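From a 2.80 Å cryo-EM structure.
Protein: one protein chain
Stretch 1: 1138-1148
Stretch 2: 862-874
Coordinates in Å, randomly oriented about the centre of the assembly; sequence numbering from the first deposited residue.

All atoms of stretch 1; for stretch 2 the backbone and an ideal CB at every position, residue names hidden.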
ATOM      1  N   GLU A1138      36.317  -8.094  18.795  1.00 64.58           N
ATOM      2  CA  GLU A1138      35.087  -7.932  18.032  1.00 64.58           C
ATOM      3  C   GLU A1138      35.381  -8.348  16.599  1.00 64.58           C
ATOM      4  O   GLU A1138      36.515  -8.221  16.134  1.00 64.58           O
ATOM      5  CB  GLU A1138      34.564  -6.491  18.103  1.00 64.58           C
ATOM      6  CG  GLU A1138      35.505  -5.448  17.525  1.00 64.58           C
ATOM      7  CD  GLU A1138      35.009  -4.033  17.737  1.00 64.58           C
ATOM      8  OE1 GLU A1138      33.948  -3.861  18.376  1.00 64.58           O
ATOM      9  OE2 GLU A1138      35.681  -3.094  17.260  1.00 64.58           O
ATOM     10  N   TYR A1139      34.369  -8.872  15.910  1.00 53.73           N
ATOM     11  CA  TYR A1139      34.786  -9.462  14.643  1.00 53.73           C
ATOM     12  C   TYR A1139      33.976  -9.004  13.433  1.00 53.73           C
ATOM     13  O   TYR A1139      34.557  -8.860  12.353  1.00 53.73           O
ATOM     14  CB  TYR A1139      34.765 -10.980  14.770  1.00 53.73           C
ATOM     15  CG  TYR A1139      35.614 -11.625  13.722  1.00 53.73           C
ATOM     16  CD1 TYR A1139      36.988 -11.476  13.760  1.00 53.73           C
ATOM     17  CD2 TYR A1139      35.059 -12.386  12.704  1.00 53.73           C
ATOM     18  CE1 TYR A1139      37.785 -12.041  12.815  1.00 53.73           C
ATOM     19  CE2 TYR A1139      35.857 -12.969  11.754  1.00 53.73           C
ATOM     20  CZ  TYR A1139      37.220 -12.790  11.814  1.00 53.73           C
ATOM     21  OH  TYR A1139      38.026 -13.363  10.875  1.00 53.73           O
ATOM     22  N   HIS A1140      32.665  -8.783  13.586  1.00 57.02           N
ATOM     23  CA  HIS A1140      31.811  -8.058  12.631  1.00 57.02           C
ATOM     24  C   HIS A1140      31.743  -8.731  11.253  1.00 57.02           C
ATOM     25  O   HIS A1140      32.298  -8.252  10.266  1.00 57.02           O
ATOM     26  CB  HIS A1140      32.260  -6.599  12.479  1.00 57.02           C
ATOM     27  CG  HIS A1140      32.038  -5.762  13.697  1.00 57.02           C
ATOM     28  ND1 HIS A1140      32.970  -5.653  14.704  1.00 57.02           N
ATOM     29  CD2 HIS A1140      30.996  -4.979  14.062  1.00 57.02           C
ATOM     30  CE1 HIS A1140      32.510  -4.845  15.642  1.00 57.02           C
ATOM     31  NE2 HIS A1140      31.313  -4.423  15.277  1.00 57.02           N
ATOM     32  N   TYR A1141      31.067  -9.871  11.212  1.00 51.11           N
ATOM     33  CA  TYR A1141      30.678 -10.463   9.939  1.00 51.11           C
ATOM     34  C   TYR A1141      29.202 -10.201   9.654  1.00 51.11           C
ATOM     35  O   TYR A1141      28.428  -9.849  10.545  1.00 51.11           O
ATOM     36  CB  TYR A1141      30.969 -11.965   9.918  1.00 51.11           C
ATOM     37  CG  TYR A1141      30.213 -12.798  10.934  1.00 51.11           C
ATOM     38  CD1 TYR A1141      30.716 -12.997  12.210  1.00 51.11           C
ATOM     39  CD2 TYR A1141      29.020 -13.420  10.601  1.00 51.11           C
ATOM     40  CE1 TYR A1141      30.037 -13.767  13.124  1.00 51.11           C
ATOM     41  CE2 TYR A1141      28.340 -14.190  11.508  1.00 51.11           C
ATOM     42  CZ  TYR A1141      28.852 -14.357  12.770  1.00 51.11           C
ATOM     43  OH  TYR A1141      28.183 -15.123  13.687  1.00 51.11           O
ATOM     44  N   VAL A1142      28.819 -10.368   8.386  1.00 46.57           N
ATOM     45  CA  VAL A1142      27.446 -10.155   7.926  1.00 46.57           C
ATOM     46  C   VAL A1142      27.046 -11.321   7.029  1.00 46.57           C
ATOM     47  O   VAL A1142      27.711 -11.585   6.021  1.00 46.57           O
ATOM     48  CB  VAL A1142      27.280  -8.825   7.164  1.00 46.57           C
ATOM     49  CG1 VAL A1142      25.893  -8.724   6.576  1.00 46.57           C
ATOM     50  CG2 VAL A1142      27.524  -7.626   8.060  1.00 46.57           C
ATOM     51  N   LEU A1143      25.962 -12.010   7.389  1.00 45.21           N
ATOM     52  CA  LEU A1143      25.266 -12.939   6.500  1.00 45.21           C
ATOM     53  C   LEU A1143      23.848 -12.433   6.255  1.00 45.21           C
ATOM     54  O   LEU A1143      23.480 -11.330   6.659  1.00 45.21           O
ATOM     55  CB  LEU A1143      25.219 -14.363   7.059  1.00 45.21           C
ATOM     56  CG  LEU A1143      26.413 -15.305   6.877  1.00 45.21           C
ATOM     57  CD1 LEU A1143      26.889 -15.301   5.435  1.00 45.21           C
ATOM     58  CD2 LEU A1143      27.533 -15.029   7.820  1.00 45.21           C
ATOM     59  N   SER A1144      23.045 -13.255   5.590  1.00 44.80           N
ATOM     60  CA  SER A1144      21.679 -12.903   5.237  1.00 44.80           C
ATOM     61  C   SER A1144      20.777 -14.121   5.366  1.00 44.80           C
ATOM     62  O   SER A1144      21.230 -15.253   5.174  1.00 44.80           O
ATOM     63  CB  SER A1144      21.613 -12.350   3.806  1.00 44.80           C
ATOM     64  OG  SER A1144      20.287 -12.026   3.435  1.00 44.80           O
ATOM     65  N   PRO A1145      19.503 -13.923   5.716  1.00 42.71           N
ATOM     66  CA  PRO A1145      18.589 -15.071   5.809  1.00 42.71           C
ATOM     67  C   PRO A1145      18.256 -15.715   4.473  1.00 42.71           C
ATOM     68  O   PRO A1145      18.015 -16.925   4.440  1.00 42.71           O
ATOM     69  CB  PRO A1145      17.343 -14.470   6.469  1.00 42.71           C
ATOM     70  CG  PRO A1145      17.844 -13.291   7.203  1.00 42.71           C
ATOM     71  CD  PRO A1145      18.939 -12.727   6.364  1.00 42.71           C
ATOM     72  N   ARG A1146      18.217 -14.955   3.376  1.00 41.41           N
ATOM     73  CA  ARG A1146      18.054 -15.570   2.062  1.00 41.41           C
ATOM     74  C   ARG A1146      19.293 -16.338   1.640  1.00 41.41           C
ATOM     75  O   ARG A1146      19.200 -17.246   0.811  1.00 41.41           O
ATOM     76  CB  ARG A1146      17.732 -14.510   1.010  1.00 41.41           C
ATOM     77  CG  ARG A1146      16.394 -13.849   1.192  1.00 41.41           C
ATOM     78  CD  ARG A1146      15.292 -14.816   0.835  1.00 41.41           C
ATOM     79  NE  ARG A1146      13.969 -14.230   0.992  1.00 41.41           N
ATOM     80  CZ  ARG A1146      12.840 -14.907   0.832  1.00 41.41           C
ATOM     81  NH1 ARG A1146      11.675 -14.300   0.996  1.00 41.41           N
ATOM     82  NH2 ARG A1146      12.879 -16.190   0.507  1.00 41.41           N
ATOM     83  N   GLN A1147      20.447 -15.986   2.194  1.00 41.94           N
ATOM     84  CA  GLN A1147      21.694 -16.662   1.875  1.00 41.94           C
ATOM     85  C   GLN A1147      21.803 -17.979   2.636  1.00 41.94           C
ATOM     86  O   GLN A1147      22.161 -19.012   2.062  1.00 41.94           O
ATOM     87  CB  GLN A1147      22.860 -15.726   2.203  1.00 41.94           C
ATOM     88  CG  GLN A1147      24.213 -16.182   1.724  1.00 41.94           C
ATOM     89  CD  GLN A1147      25.301 -15.186   2.051  1.00 41.94           C
ATOM     90  OE1 GLN A1147      25.065 -14.203   2.750  1.00 41.94           O
ATOM     91  NE2 GLN A1147      26.493 -15.422   1.530  1.00 41.94           N
ATOM     92  N   LEU A1148      21.515 -17.948   3.935  1.00 41.10           N
ATOM     93  CA  LEU A1148      21.513 -19.136   4.792  1.00 41.10           C
ATOM     94  C   LEU A1148      20.070 -19.585   5.018  1.00 41.10           C
ATOM     95  O   LEU A1148      19.524 -19.493   6.116  1.00 41.10           O
ATOM     96  CB  LEU A1148      22.216 -18.830   6.118  1.00 41.10           C
ATOM     97  CG  LEU A1148      23.734 -18.856   6.360  1.00 41.10           C
ATOM     98  CD1 LEU A1148      24.311 -20.227   6.369  1.00 41.10           C
ATOM     99  CD2 LEU A1148      24.480 -18.070   5.326  1.00 41.10           C
ATOM    100  N   UNK A 862      32.780 -19.315  -1.729  1.00 46.42           N
ATOM    101  CA  UNK A 862      31.523 -19.904  -2.135  1.00 46.42           C
ATOM    102  C   UNK A 862      30.398 -18.887  -2.002  1.00 46.42           C
ATOM    103  O   UNK A 862      30.604 -17.728  -1.643  1.00 46.42           O
ATOM    104  CB  UNK A 862      31.222 -21.154  -1.305  1.00 46.42           C
ATOM    105  N   UNK A 863      29.180 -19.331  -2.269  1.00 45.70           N
ATOM    106  CA  UNK A 863      28.024 -18.452  -2.210  1.00 45.70           C
ATOM    107  C   UNK A 863      27.533 -18.215  -0.792  1.00 45.70           C
ATOM    108  O   UNK A 863      26.548 -17.495  -0.608  1.00 45.70           O
ATOM    109  CB  UNK A 863      26.888 -19.033  -3.055  1.00 45.70           C
ATOM    110  N   UNK A 864      28.193 -18.794   0.207  1.00 42.35           N
ATOM    111  CA  UNK A 864      27.802 -18.644   1.599  1.00 42.35           C
ATOM    112  C   UNK A 864      28.852 -17.903   2.407  1.00 42.35           C
ATOM    113  O   UNK A 864      28.879 -18.022   3.633  1.00 42.35           O
ATOM    114  CB  UNK A 864      27.539 -20.016   2.223  1.00 42.35           C
ATOM    115  N   UNK A 865      29.726 -17.149   1.755  1.00 43.64           N
ATOM    116  CA  UNK A 865      30.769 -16.458   2.488  1.00 43.64           C
ATOM    117  C   UNK A 865      30.239 -15.158   3.082  1.00 43.64           C
ATOM    118  O   UNK A 865      29.347 -14.507   2.531  1.00 43.64           O
ATOM    119  CB  UNK A 865      31.967 -16.180   1.578  1.00 43.64           C
ATOM    120  N   UNK A 866      30.780 -14.808   4.243  1.00 44.84           N
ATOM    121  CA  UNK A 866      30.314 -13.651   4.980  1.00 44.84           C
ATOM    122  C   UNK A 866      30.853 -12.373   4.357  1.00 44.84           C
ATOM    123  O   UNK A 866      31.899 -12.352   3.709  1.00 44.84           O
ATOM    124  CB  UNK A 866      30.728 -13.747   6.450  1.00 44.84           C
ATOM    125  N   UNK A 867      30.117 -11.293   4.564  1.00 46.68           N
ATOM    126  CA  UNK A 867      30.515  -9.981   4.091  1.00 46.68           C
ATOM    127  C   UNK A 867      30.785  -9.097   5.295  1.00 46.68           C
ATOM    128  O   UNK A 867      30.813  -9.561   6.434  1.00 46.68           O
ATOM    129  CB  UNK A 867      29.445  -9.368   3.185  1.00 46.68           C
ATOM    130  N   UNK A 868      31.006  -7.817   5.032  1.00 48.76           N
ATOM    131  CA  UNK A 868      31.353  -6.906   6.099  1.00 48.76           C
ATOM    132  C   UNK A 868      32.847  -6.839   6.304  1.00 48.76           C
ATOM    133  O   UNK A 868      33.610  -6.845   5.335  1.00 48.76           O
ATOM    134  CB  UNK A 868      30.662  -7.320   7.399  1.00 48.76           C
ATOM    135  N   UNK A 869      33.283  -6.801   7.562  1.00 47.00           N
ATOM    136  CA  UNK A 869      34.702  -6.703   7.871  1.00 47.00           C
ATOM    137  C   UNK A 869      35.454  -8.007   7.650  1.00 47.00           C
ATOM    138  O   UNK A 869      36.686  -8.005   7.720  1.00 47.00           O
ATOM    139  CB  UNK A 869      34.883  -6.250   9.321  1.00 47.00           C
ATOM    140  N   UNK A 870      34.753  -9.110   7.382  1.00 45.80           N
ATOM    141  CA  UNK A 870      35.417 -10.384   7.142  1.00 45.80           C
ATOM    142  C   UNK A 870      36.096 -10.431   5.775  1.00 45.80           C
ATOM    143  O   UNK A 870      36.958 -11.287   5.552  1.00 45.80           O
ATOM    144  CB  UNK A 870      34.408 -11.528   7.260  1.00 45.80           C
ATOM    145  N   UNK A 871      35.772  -9.501   4.875  1.00 47.78           N
ATOM    146  CA  UNK A 871      36.440  -9.442   3.581  1.00 47.78           C
ATOM    147  C   UNK A 871      37.866  -8.907   3.678  1.00 47.78           C
ATOM    148  O   UNK A 871      38.631  -9.029   2.717  1.00 47.78           O
ATOM    149  CB  UNK A 871      35.629  -8.571   2.619  1.00 47.78           C
ATOM    150  N   UNK A 872      38.244  -8.322   4.818  1.00 52.17           N
ATOM    151  CA  UNK A 872      39.601  -7.815   4.995  1.00 52.17           C
ATOM    152  C   UNK A 872      40.609  -8.945   5.181  1.00 52.17           C
ATOM    153  O   UNK A 872      41.806  -8.748   4.946  1.00 52.17           O
ATOM    154  CB  UNK A 872      39.656  -6.867   6.194  1.00 52.17           C
ATOM    155  N   UNK A 873      40.142 -10.144   5.530  1.00 49.74           N
ATOM    156  CA  UNK A 873      41.026 -11.286   5.710  1.00 49.74           C
ATOM    157  C   UNK A 873      41.630 -11.770   4.392  1.00 49.74           C
ATOM    158  O   UNK A 873      42.633 -12.490   4.410  1.00 49.74           O
ATOM    159  CB  UNK A 873      40.264 -12.430   6.381  1.00 49.74           C
ATOM    160  N   UNK A 874      41.066 -11.370   3.249  1.00 49.95           N
ATOM    161  CA  UNK A 874      41.651 -11.741   1.965  1.00 49.95           C
ATOM    162  C   UNK A 874      42.990 -11.048   1.737  1.00 49.95           C
ATOM    163  O   UNK A 874      43.870 -11.610   1.073  1.00 49.95           O
ATOM    164  CB  UNK A 874      40.686 -11.400   0.827  1.00 49.95           C
TER

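Position 862 opens a type I turn ending at 865, out of reach of stretch 1; it is Ser862. The CB at 863 is equally free and points sideways, but its carbonyl is engaged: Gln1147 NE2 donates to the O of 863 at 3.0 Å. The backbone supplies the acceptor, so many side chains would serve; it is Met863.

At 864 the CB points sideways and lies 4.8 Å from both Gln1147 NE2 and Leu1148 CD2, so a medium or large apolar group could reach past the Gln1147 side chain. Phe864 brings its ring edge to the backbone carbonyl, with Phe864 CE1 3.3 Å from Gln1147 O. Position 865 turns its CB away, while its carbonyl O accepts a second hydrogen bond from Gln1147 NE2 at 3.2 Å. The amide thus ties together two carbonyls of the turn; here the residue is Thr865.

The CB at 866 is 3.7 Å from both Leu1143 CD2 and Val1142 O and 3.9 Å from Tyr1141 CB. A small apolar residue suits this site, and Ala866 packs its methyl against Leu1143 and Tyr1141.

Position 867 pairs with Val1142 in an antiparallel bridge: its N donates to Val1142 O at 2.8 Å, and Val1142 N donates to its O at 2.9 Å. Its CB shares a sheet face with Val1142, where a long or beta-branched side chain could fit. From this face Arg867 leads away from Val1142 toward Gln1147, its NH2 stopping 3.8 Å from Gln1147 OE1, without a hydrogen bond.

Position 868 has phi/psi of 90/-139, at which a CB would jam against the preceding carbonyl oxygen. An ideal CB would also sit only 3.2 Å from Val1142 CG2. Glycine is called for, and Gly868 is found.

At 869 the CB points toward stretch 1, 3.4 Å from His1140 O, favouring something small. Ala869 fits, while its N donates to His1140 O at 3.2 Å.

The CB at 870 also points toward stretch 1, 4.4 Å from Tyr1141 CB, inviting an aromatic or sizeable aliphatic group. Tyr870 meets the Tyr1139 ring, CD1 lying 3.6 Å from Tyr1139 CE2, with the Tyr1139 hydroxyl at its ring edge.

Positions 871, 872 and 874 are out of reach; they are Lys871, Arg872 and Leu874. At 873 the CB points toward stretch 1, 5.1 Å from Tyr1139 OH, with room for a long chain; Arg873 brings its CD to 4.0 Å from Tyr1139 OH.

Stretch 2 862-874: SMFTARGAYKRRL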
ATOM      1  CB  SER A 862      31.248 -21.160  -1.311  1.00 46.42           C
ATOM      2  OG  SER A 862      30.050 -21.789  -1.714  1.00 46.42           O
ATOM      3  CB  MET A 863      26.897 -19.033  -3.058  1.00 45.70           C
ATOM      4  CG  MET A 863      27.305 -19.219  -4.496  1.00 45.70           C
ATOM      5  SD  MET A 863      27.902 -17.680  -5.195  1.00 45.70           S
ATOM      6  CE  MET A 863      26.387 -16.759  -5.225  1.00 45.70           C
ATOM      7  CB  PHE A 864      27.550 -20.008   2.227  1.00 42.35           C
ATOM      8  CG  PHE A 864      26.539 -20.818   1.507  1.00 42.35           C
ATOM      9  CD1 PHE A 864      25.199 -20.521   1.606  1.00 42.35           C
ATOM     10  CD2 PHE A 864      26.927 -21.892   0.739  1.00 42.35           C
ATOM     11  CE1 PHE A 864      24.277 -21.278   0.955  1.00 42.35           C
ATOM     12  CE2 PHE A 864      26.003 -22.661   0.085  1.00 42.35           C
ATOM     13  CZ  PHE A 864      24.672 -22.349   0.187  1.00 42.35           C
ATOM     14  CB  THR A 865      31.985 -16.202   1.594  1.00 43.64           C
ATOM     15  OG1 THR A 865      33.010 -15.546   2.346  1.00 43.64           O
ATOM     16  CG2 THR A 865      31.627 -15.364   0.393  1.00 43.64           C
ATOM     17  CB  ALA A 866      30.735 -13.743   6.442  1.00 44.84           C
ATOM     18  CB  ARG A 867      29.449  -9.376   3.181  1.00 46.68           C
ATOM     19  CG  ARG A 867      29.319 -10.126   1.877  1.00 46.68           C
ATOM     20  CD  ARG A 867      28.288  -9.513   0.967  1.00 46.68           C
ATOM     21  NE  ARG A 867      28.220 -10.227  -0.302  1.00 46.68           N
ATOM     22  CZ  ARG A 867      27.378 -11.220  -0.552  1.00 46.68           C
ATOM     23  NH1 ARG A 867      27.385 -11.819  -1.734  1.00 46.68           N
ATOM     24  NH2 ARG A 867      26.517 -11.604   0.374  1.00 46.68           N
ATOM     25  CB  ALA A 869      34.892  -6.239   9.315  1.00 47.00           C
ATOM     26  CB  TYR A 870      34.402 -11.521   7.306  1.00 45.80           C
ATOM     27  CG  TYR A 870      34.977 -12.913   7.185  1.00 45.80           C
ATOM     28  CD1 TYR A 870      35.857 -13.404   8.140  1.00 45.80           C
ATOM     29  CD2 TYR A 870      34.620 -13.745   6.132  1.00 45.80           C
ATOM     30  CE1 TYR A 870      36.384 -14.670   8.038  1.00 45.80           C
ATOM     31  CE2 TYR A 870      35.135 -15.021   6.025  1.00 45.80           C
ATOM     32  CZ  TYR A 870      36.018 -15.476   6.984  1.00 45.80           C
ATOM     33  OH  TYR A 870      36.537 -16.745   6.884  1.00 45.80           O
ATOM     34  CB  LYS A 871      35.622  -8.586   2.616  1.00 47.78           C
ATOM     35  CG  LYS A 871      34.266  -9.159   2.287  1.00 47.78           C
ATOM     36  CD  LYS A 871      34.402 -10.461   1.531  1.00 47.78           C
ATOM     37  CE  LYS A 871      34.920 -10.215   0.136  1.00 47.78           C
ATOM     38  NZ  LYS A 871      34.995 -11.473  -0.649  1.00 47.78           N
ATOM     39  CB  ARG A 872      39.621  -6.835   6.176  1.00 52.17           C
ATOM     40  CG  ARG A 872      40.916  -6.072   6.361  1.00 52.17           C
ATOM     41  CD  ARG A 872      40.839  -5.000   7.411  1.00 52.17           C
ATOM     42  NE  ARG A 872      42.166  -4.437   7.642  1.00 52.17           N
ATOM     43  CZ  ARG A 872      42.700  -3.453   6.928  1.00 52.17           C
ATOM     44  NH1 ARG A 872      43.916  -3.016   7.214  1.00 52.17           N
ATOM     45  NH2 ARG A 872      42.021  -2.899   5.935  1.00 52.17           N
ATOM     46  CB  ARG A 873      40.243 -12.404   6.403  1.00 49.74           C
ATOM     47  CG  ARG A 873      41.056 -13.563   6.941  1.00 49.74           C
ATOM     48  CD  ARG A 873      40.171 -14.551   7.658  1.00 49.74           C
ATOM     49  NE  ARG A 873      40.933 -15.698   8.127  1.00 49.74           N
ATOM     50  CZ  ARG A 873      41.103 -16.813   7.426  1.00 49.74           C
ATOM     51  NH1 ARG A 873      40.561 -16.934   6.226  1.00 49.74           N
ATOM     52  NH2 ARG A 873      41.812 -17.809   7.927  1.00 49.74           N
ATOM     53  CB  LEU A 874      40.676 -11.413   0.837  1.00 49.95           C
ATOM     54  CG  LEU A 874      41.037 -11.900  -0.567  1.00 49.95           C
ATOM     55  CD1 LEU A 874      41.056 -13.415  -0.603  1.00 49.95           C
ATOM     56  CD2 LEU A 874      40.077 -11.339  -1.592  1.00 49.95           C
TER
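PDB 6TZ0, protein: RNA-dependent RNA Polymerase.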